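Local coordinates for protein probable benzoylformate decarboxylase (Rhodococcus jostii, PDB 7ORX) that binds thiamine diphosphate and belongs to the three-domain thiamine diphosphate-dependent enzymes, assembling as a tetramer, at residues L72-S76 with M112-V116; L210-A216 with S241-F245; I236-P240 with V280-H284. All blocks are in the same frame, centred on the assembly; numbering follows the deposited sequence.

Contact 1: residues L72-S76 with M112-V116. With TPP (thiamine diphosphate), chain K.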
loop_
_atom_site.group_PDB
_atom_site.type_symbol
_atom_site.label_atom_id
_atom_site.label_comp_id
_atom_site.label_asym_id
_atom_site.label_seq_id
_atom_site.Cartn_x
_atom_site.Cartn_y
_atom_site.Cartn_z
ATOM N N LEU C 72 -6.815 -16.129 -13.173
ATOM C CA LEU C 72 -7.020 -16.688 -11.824
ATOM C C LEU C 72 -8.356 -16.207 -11.279
ATOM O O LEU C 72 -8.955 -15.289 -11.860
ATOM C CB LEU C 72 -5.888 -16.186 -10.933
ATOM C CG LEU C 72 -4.493 -16.607 -11.364
ATOM C CD1 LEU C 72 -3.430 -15.904 -10.517
ATOM C CD2 LEU C 72 -4.340 -18.116 -11.268
ATOM N N HIS C 73 -8.752 -16.772 -10.145
ATOM C CA HIS C 73 -10.079 -16.564 -9.530
ATOM C C HIS C 73 -9.987 -15.632 -8.323
ATOM O O HIS C 73 -9.629 -16.109 -7.253
ATOM C CB HIS C 73 -10.734 -17.892 -9.142
ATOM C CG HIS C 73 -12.010 -17.646 -8.415
ATOM N ND1 HIS C 73 -13.098 -16.970 -9.012
ATOM C CD2 HIS C 73 -12.342 -17.854 -7.127
ATOM C CE1 HIS C 73 -14.061 -16.831 -8.131
ATOM N NE2 HIS C 73 -13.622 -17.373 -6.966
ATOM N N ALA C 74 -10.412 -14.367 -8.477
ATOM C CA ALA C 74 -10.740 -13.441 -7.362
ATOM C C ALA C 74 -9.529 -13.307 -6.427
ATOM O O ALA C 74 -8.377 -13.420 -6.920
ATOM C CB ALA C 74 -11.983 -13.952 -6.655
ATOM N N ALA C 75 -9.767 -13.113 -5.122
ATOM C CA ALA C 75 -8.732 -12.911 -4.077
ATOM C C ALA C 75 -8.111 -14.249 -3.633
ATOM O O ALA C 75 -6.866 -14.280 -3.431
ATOM C CB ALA C 75 -9.342 -12.169 -2.906
ATOM N N SER C 76 -8.935 -15.297 -3.473
ATOM C CA SER C 76 -8.513 -16.647 -2.994
ATOM C C SER C 76 -7.569 -17.301 -4.013
ATOM O O SER C 76 -6.520 -17.844 -3.582
ATOM C CB SER C 76 -9.704 -17.537 -2.650
ATOM O OG SER C 76 -10.815 -17.341 -3.526
ATOM N N MET C 112 -19.787 -12.127 -1.568
ATOM C CA MET C 112 -18.959 -13.353 -1.667
ATOM C C MET C 112 -18.093 -13.271 -2.933
ATOM O O MET C 112 -18.644 -12.947 -3.971
ATOM C CB MET C 112 -19.899 -14.575 -1.668
ATOM C CG MET C 112 -19.244 -15.939 -1.534
ATOM S SD MET C 112 -18.410 -16.278 0.033
ATOM C CE MET C 112 -18.195 -18.047 -0.137
ATOM N N LEU C 113 -16.780 -13.488 -2.807
ATOM C CA LEU C 113 -15.755 -13.536 -3.899
ATOM C C LEU C 113 -15.467 -12.139 -4.492
ATOM O O LEU C 113 -14.961 -12.082 -5.641
ATOM C CB LEU C 113 -16.152 -14.563 -4.972
ATOM C CG LEU C 113 -15.721 -16.020 -4.697
ATOM C CD1 LEU C 113 -14.269 -16.152 -4.213
ATOM C CD2 LEU C 113 -16.646 -16.718 -3.705
ATOM N N SER C 114 -15.735 -11.071 -3.717
ATOM C CA SER C 114 -15.123 -9.714 -3.832
ATOM C C SER C 114 -13.642 -9.792 -3.445
ATOM O O SER C 114 -13.337 -10.331 -2.346
ATOM C CB SER C 114 -15.789 -8.670 -2.974
ATOM O OG SER C 114 -16.966 -8.224 -3.572
ATOM N N ASN C 115 -12.784 -9.261 -4.324
ATOM C CA ASN C 115 -11.368 -8.884 -4.075
ATOM C C ASN C 115 -11.392 -7.423 -3.576
ATOM O O ASN C 115 -11.714 -6.530 -4.363
ATOM C CB ASN C 115 -10.548 -9.202 -5.337
ATOM C CG ASN C 115 -9.044 -9.007 -5.227
ATOM O OD1 ASN C 115 -8.539 -8.498 -4.213
ATOM N ND2 ASN C 115 -8.332 -9.388 -6.284
ATOM N N VAL C 116 -11.171 -7.203 -2.279
ATOM C CA VAL C 116 -11.200 -5.855 -1.627
ATOM C C VAL C 116 -9.805 -5.218 -1.788
ATOM O O VAL C 116 -8.861 -5.773 -1.187
ATOM C CB VAL C 116 -11.640 -5.941 -0.145
ATOM C CG1 VAL C 116 -11.979 -4.565 0.434
ATOM C CG2 VAL C 116 -12.815 -6.904 0.054
HETATM N "N1'" TPP K . -9.872 -21.549 -6.806
HETATM C "C2'" TPP K . -10.012 -21.200 -5.521
HETATM C CM2 TPP K . -8.778 -21.094 -4.687
HETATM N "N3'" TPP K . -11.172 -20.928 -4.921
HETATM C "C4'" TPP K . -12.287 -21.017 -5.663
HETATM N "N4'" TPP K . -13.446 -20.725 -5.047
HETATM C "C5'" TPP K . -12.245 -21.395 -7.023
HETATM C "C6'" TPP K . -10.989 -21.642 -7.545
HETATM C "C7'" TPP K . -13.494 -21.506 -7.864
HETATM N N3 TPP K . -14.361 -22.622 -7.455
HETATM C C2 TPP K . -15.370 -22.466 -6.599
HETATM S S1 TPP K . -16.530 -23.694 -6.806
HETATM C C5 TPP K . -15.341 -24.655 -7.637
HETATM C C4 TPP K . -14.236 -23.931 -7.935
HETATM C CM4 TPP K . -13.023 -24.416 -8.672
HETATM C C6 TPP K . -15.588 -26.114 -7.925
HETATM C C7 TPP K . -14.974 -27.047 -6.891
HETATM O O7 TPP K . -15.248 -28.427 -7.269
HETATM P PA TPP K . -15.666 -29.526 -6.162
HETATM O O1A TPP K . -14.939 -29.261 -4.887
HETATM O O2A TPP K . -15.535 -30.799 -6.924
HETATM O O3A TPP K . -17.200 -29.241 -5.816
HETATM P PB TPP K . -18.536 -29.647 -6.591
HETATM O O1B TPP K . -19.515 -30.174 -5.556
HETATM O O2B TPP K . -19.007 -28.370 -7.223
HETATM O O3B TPP K . -18.123 -30.688 -7.602
#

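Contact 2: residues L210-A216 with S241-F245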
loop_
_atom_site.group_PDB
_atom_site.type_symbol
_atom_site.label_atom_id
_atom_site.label_comp_id
_atom_site.label_asym_id
_atom_site.label_seq_id
_atom_site.Cartn_x
_atom_site.Cartn_y
_atom_site.Cartn_z
ATOM N N LEU C 210 28.792 -14.049 -14.801
ATOM C CA LEU C 210 27.648 -13.993 -15.734
ATOM C C LEU C 210 26.375 -14.377 -15.001
ATOM O O LEU C 210 26.385 -15.312 -14.194
ATOM C CB LEU C 210 27.895 -14.909 -16.934
ATOM C CG LEU C 210 29.072 -14.485 -17.813
ATOM C CD1 LEU C 210 29.256 -15.375 -19.037
ATOM C CD2 LEU C 210 28.944 -13.070 -18.268
ATOM N N GLY C 211 25.293 -13.669 -15.313
ATOM C CA GLY C 211 23.991 -13.871 -14.663
ATOM C C GLY C 211 22.926 -14.275 -15.660
ATOM O O GLY C 211 23.169 -14.348 -16.870
ATOM N N PRO C 212 21.694 -14.462 -15.155
ATOM C CA PRO C 212 20.626 -15.095 -15.909
ATOM C C PRO C 212 20.341 -14.276 -17.151
ATOM O O PRO C 212 19.985 -14.883 -18.155
ATOM C CB PRO C 212 19.420 -15.214 -14.955
ATOM C CG PRO C 212 19.775 -14.434 -13.740
ATOM C CD PRO C 212 21.266 -14.124 -13.798
ATOM N N ALA C 213 20.461 -12.951 -17.065
ATOM C CA ALA C 213 20.035 -12.076 -18.188
ATOM C C ALA C 213 20.885 -12.349 -19.433
ATOM O O ALA C 213 20.424 -12.099 -20.486
ATOM C CB ALA C 213 20.093 -10.634 -17.785
ATOM N N VAL C 214 22.065 -12.938 -19.314
ATOM C CA VAL C 214 22.852 -13.351 -20.509
ATOM C C VAL C 214 22.077 -14.455 -21.207
ATOM O O VAL C 214 21.932 -14.357 -22.409
ATOM C CB VAL C 214 24.271 -13.818 -20.159
ATOM C CG1 VAL C 214 24.996 -14.292 -21.409
ATOM C CG2 VAL C 214 25.082 -12.727 -19.466
ATOM N N ASP C 215 21.583 -15.446 -20.471
ATOM C CA ASP C 215 20.801 -16.574 -21.050
ATOM C C ASP C 215 19.487 -16.019 -21.599
ATOM O O ASP C 215 19.211 -16.253 -22.776
ATOM C CB ASP C 215 20.559 -17.720 -20.058
ATOM C CG ASP C 215 20.115 -19.026 -20.684
ATOM O OD1 ASP C 215 20.809 -19.489 -21.652
ATOM O OD2 ASP C 215 19.087 -19.598 -20.192
ATOM N N ALA C 216 18.726 -15.269 -20.810
ATOM C CA ALA C 216 17.463 -14.596 -21.247
ATOM C C ALA C 216 17.643 -13.864 -22.585
ATOM O O ALA C 216 16.730 -13.965 -23.388
ATOM C CB ALA C 216 16.945 -13.661 -20.192
ATOM N N SER C 241 19.740 -18.945 -11.423
ATOM C CA SER C 241 18.414 -19.427 -11.855
ATOM C C SER C 241 18.538 -19.882 -13.307
ATOM O O SER C 241 17.618 -20.532 -13.736
ATOM C CB SER C 241 17.420 -18.284 -11.699
ATOM O OG SER C 241 18.004 -17.062 -12.193
ATOM N N ARG C 242 19.589 -19.467 -14.045
ATOM C CA ARG C 242 19.807 -19.904 -15.445
ATOM C C ARG C 242 21.287 -20.197 -15.647
ATOM O O ARG C 242 22.093 -19.812 -14.810
ATOM C CB ARG C 242 19.318 -18.843 -16.417
ATOM C CG ARG C 242 17.859 -18.450 -16.182
ATOM C CD ARG C 242 17.388 -17.385 -17.171
ATOM N NE ARG C 242 17.320 -17.908 -18.524
ATOM C CZ ARG C 242 16.424 -17.577 -19.424
ATOM N NH1 ARG C 242 15.485 -16.701 -19.123
ATOM N NH2 ARG C 242 16.447 -18.142 -20.621
ATOM N N CYS C 243 21.637 -20.870 -16.718
ATOM C CA CYS C 243 23.040 -21.130 -17.054
ATOM C C CYS C 243 23.405 -20.303 -18.280
ATOM O O CYS C 243 22.890 -20.535 -19.368
ATOM C CB CYS C 243 23.272 -22.596 -17.364
ATOM S SG CYS C 243 24.982 -22.888 -17.876
ATOM N N PRO C 244 24.236 -19.271 -18.118
ATOM C CA PRO C 244 24.561 -18.366 -19.207
ATOM C C PRO C 244 25.790 -18.709 -20.047
ATOM O O PRO C 244 26.222 -17.900 -20.869
ATOM C CB PRO C 244 24.850 -17.072 -18.440
ATOM C CG PRO C 244 25.506 -17.569 -17.184
ATOM C CD PRO C 244 24.707 -18.792 -16.824
ATOM N N PHE C 245 26.349 -19.889 -19.860
ATOM C CA PHE C 245 27.646 -20.209 -20.506
ATOM C C PHE C 245 27.805 -21.709 -20.633
ATOM O O PHE C 245 27.339 -22.435 -19.765
ATOM C CB PHE C 245 28.756 -19.660 -19.621
ATOM C CG PHE C 245 30.059 -19.446 -20.317
ATOM C CD1 PHE C 245 30.250 -18.331 -21.108
ATOM C CD2 PHE C 245 31.107 -20.315 -20.114
ATOM C CE1 PHE C 245 31.460 -18.108 -21.735
ATOM C CE2 PHE C 245 32.330 -20.084 -20.735
ATOM C CZ PHE C 245 32.503 -18.988 -21.561
#

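Contact 3: residues I236-P240 with V280-H284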
loop_
_atom_site.group_PDB
_atom_site.type_symbol
_atom_site.label_atom_id
_atom_site.label_comp_id
_atom_site.label_asym_id
_atom_site.label_seq_id
_atom_site.Cartn_x
_atom_site.Cartn_y
_atom_site.Cartn_z
ATOM N N ILE C 236 29.745 -18.205 -12.894
ATOM C CA ILE C 236 28.314 -17.812 -12.880
ATOM C C ILE C 236 28.049 -17.055 -11.571
ATOM O O ILE C 236 28.498 -17.532 -10.516
ATOM C CB ILE C 236 27.453 -19.072 -13.052
ATOM C CG1 ILE C 236 27.652 -19.656 -14.448
ATOM C CG2 ILE C 236 25.985 -18.797 -12.768
ATOM C CD1 ILE C 236 26.913 -20.981 -14.649
ATOM N N ALA C 237 27.315 -15.960 -11.608
ATOM C CA ALA C 237 26.939 -15.224 -10.398
ATOM C C ALA C 237 26.212 -16.134 -9.426
ATOM O O ALA C 237 25.443 -17.018 -9.799
ATOM C CB ALA C 237 26.030 -14.085 -10.772
ATOM N N PRO C 238 26.339 -15.861 -8.125
ATOM C CA PRO C 238 25.750 -16.698 -7.096
ATOM C C PRO C 238 24.234 -16.822 -7.134
ATOM O O PRO C 238 23.625 -15.959 -7.551
ATOM C CB PRO C 238 26.155 -16.032 -5.783
ATOM C CG PRO C 238 26.410 -14.613 -6.184
ATOM C CD PRO C 238 27.041 -14.709 -7.559
ATOM N N SER C 239 23.704 -17.925 -6.590
ATOM C CA SER C 239 22.260 -18.253 -6.545
ATOM C C SER C 239 21.739 -18.106 -7.981
ATOM O O SER C 239 20.783 -17.364 -8.238
ATOM C CB SER C 239 21.532 -17.338 -5.569
ATOM O OG SER C 239 22.178 -17.241 -4.291
ATOM N N PRO C 240 22.322 -18.866 -8.946
ATOM C CA PRO C 240 21.868 -18.818 -10.326
ATOM C C PRO C 240 20.514 -19.489 -10.528
ATOM O O PRO C 240 20.202 -20.494 -9.914
ATOM C CB PRO C 240 22.942 -19.624 -11.060
ATOM C CG PRO C 240 23.395 -20.638 -10.052
ATOM C CD PRO C 240 23.354 -19.906 -8.731
ATOM N N VAL C 280 24.530 -7.578 -7.996
ATOM C CA VAL C 280 25.814 -7.576 -7.236
ATOM C C VAL C 280 25.447 -7.449 -5.757
ATOM O O VAL C 280 25.083 -6.375 -5.306
ATOM C CB VAL C 280 26.725 -6.427 -7.713
ATOM C CG1 VAL C 280 27.998 -6.335 -6.941
ATOM C CG2 VAL C 280 27.051 -6.564 -9.177
ATOM N N PHE C 281 25.405 -8.553 -5.017
ATOM C CA PHE C 281 25.261 -9.909 -5.532
ATOM C C PHE C 281 24.062 -10.563 -4.812
ATOM O O PHE C 281 23.591 -10.090 -3.742
ATOM C CB PHE C 281 26.544 -10.740 -5.329
ATOM C CG PHE C 281 27.749 -10.460 -6.205
ATOM C CD1 PHE C 281 27.797 -10.887 -7.520
ATOM C CD2 PHE C 281 28.886 -9.857 -5.691
ATOM C CE1 PHE C 281 28.898 -10.635 -8.321
ATOM C CE2 PHE C 281 30.022 -9.678 -6.469
ATOM C CZ PHE C 281 30.028 -10.070 -7.784
ATOM N N ARG C 282 23.618 -11.690 -5.341
ATOM C CA ARG C 282 22.514 -12.513 -4.781
ATOM C C ARG C 282 23.093 -13.501 -3.731
ATOM O O ARG C 282 23.023 -14.743 -3.878
ATOM C CB ARG C 282 21.832 -13.149 -5.986
ATOM C CG ARG C 282 20.365 -13.434 -5.757
ATOM C CD ARG C 282 19.425 -12.305 -6.066
ATOM N NE ARG C 282 18.125 -12.943 -5.850
ATOM C CZ ARG C 282 17.255 -12.642 -4.884
ATOM N NH1 ARG C 282 17.494 -11.663 -4.020
ATOM N NH2 ARG C 282 16.104 -13.293 -4.840
ATOM N N TYR C 283 23.660 -12.943 -2.670
ATOM C CA TYR C 283 24.167 -13.641 -1.459
ATOM C C TYR C 283 22.983 -14.324 -0.788
ATOM O O TYR C 283 21.856 -13.968 -1.099
ATOM C CB TYR C 283 24.796 -12.639 -0.489
ATOM C CG TYR C 283 25.922 -11.785 -1.034
ATOM C CD1 TYR C 283 27.047 -12.373 -1.581
ATOM C CD2 TYR C 283 25.917 -10.401 -0.939
ATOM C CE1 TYR C 283 28.105 -11.626 -2.073
ATOM C CE2 TYR C 283 26.985 -9.641 -1.400
ATOM C CZ TYR C 283 28.088 -10.260 -1.974
ATOM O OH TYR C 283 29.214 -9.626 -2.410
ATOM N N HIS C 284 23.228 -15.256 0.120
ATOM C CA HIS C 284 22.178 -16.117 0.737
ATOM C C HIS C 284 22.509 -16.318 2.217
ATOM O O HIS C 284 21.945 -15.597 3.049
ATOM C CB HIS C 284 22.055 -17.436 -0.053
ATOM C CG HIS C 284 20.898 -18.283 0.357
ATOM N ND1 HIS C 284 20.374 -19.250 -0.485
ATOM C CD2 HIS C 284 20.128 -18.285 1.477
ATOM C CE1 HIS C 284 19.353 -19.842 0.116
ATOM N NE2 HIS C 284 19.177 -19.264 1.320
#

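Contact 1: residues L72-S76 with M112-V116
Van der Waals contact alone joins these two segments. L113 supplies most of it: its CD1 lies 3.1 Å from NE2 of H73, 3.7 Å from OG of S76 and 4.0 Å from CB of A74, so a branched apolar side chain fills the space beside the imidazole. Alanine suits A74 and A75, whose small CB atoms point at the loop and leave room for it; CB of A74 sits 3.7 Å from O of L113, and CB of A75 3.9 Å from CG of N115.

Several polar groups are satisfied outside the segments. H73 ND1 is hydrogen-bonded to E31, O of L113 accepts from N30, and O of N115 accepts from Q101.

Thiamine diphosphate meets two polar side chains: C4' is 3.5 Å from CD2 of H73, and N3' is 3.9 Å from OG of S76. Further cofactor partners, such as S433, come from the second subunit. The chemistry implies a histidine held between unlike neighbours, with L113 packed beside it and C7' of the cofactor over one ring face.

Contact 2: residues L210-A216 with S241-F245
A salt bridge is the polar core of this contact. R242 donates from both NE and NH2 to a single oxygen, OD2 of D215, each at 3.0 Å, tying the loop to helix 212-216. The other oxygen, OD1, is satisfied outside the segments by N220 and the backbone N of G396; it lies 3.3 Å from O of C243, but both are acceptors and do not bond. Aspartate is apt because it serves all these donors at a buried position.

In the helix's first turn V214 N donates to O of G211 at 3.0 Å, and P212, having no amide hydrogen, costs nothing where an N-H would lack a helical acceptor.

Apolar contacts fill the rest: the compact ring of P244 brings CG 3.6 Å from CB of L210 and CB 3.7 Å from CB of V214, while CD1 of F245 meets CD1 of L210 at 3.7 Å. A short helix after strand 206-210 meeting the loop after the neighbouring parallel strand 234-236 is typical of a Rossmann-like α/β domain, here the central one.

Contact 3: residues I236-P240 with V280-H284
P238 sets its ring against the side chain of F281, CD to CD1 at 3.9 Å. A rigid proline and a flat phenyl make a compact apolar pair, and L263 of helix 260-266 touches both.

Beside it runs the one polar link between the segments: S239 OG donates to O of R282 at 2.7 Å. A short hydroxyl side chain suits this place, since it reaches the facing backbone from close by. That backbone bends in an inverse gamma turn centred on R282, whose own O takes the hydroxyl. CB of R282 lies 3.7 Å from O of P238, but the side chain then leads away, its guanidinium making a cation-pi contact with Y90 and a weak hydrogen bond from NH1 to O of E110 of the second subunit.

M112 of the second subunit packs on both S239 and H284, and the H284 side chain comes within about 7 Å of a bound thiamine diphosphate. These central-domain loops thus belong to the surroundings of a cofactor site at the subunit interface.

In the fold
Contact 1 comes first along the chain, in the N-terminal domain, where it takes in residues of strand 68-73 and helix 74-79 beside one parallel sheet. Contacts 2 and 3 belong to the central domain and its own parallel sheet, with their segments alternating in sequence. Their centres lie 11 Å apart, and they touch: O of L210 and N of A237 are 2.8 Å apart, a probable hydrogen bond, and CD of P244 packs on CD1 of I236 at 3.8 Å. Each is about 36 Å, centre to centre, from contact 1. Contacts 1 and 3 both reach the second subunit, so loops of two different domains help join the subunits near bound thiamine diphosphate, whereas contact 2 stays within its own chain.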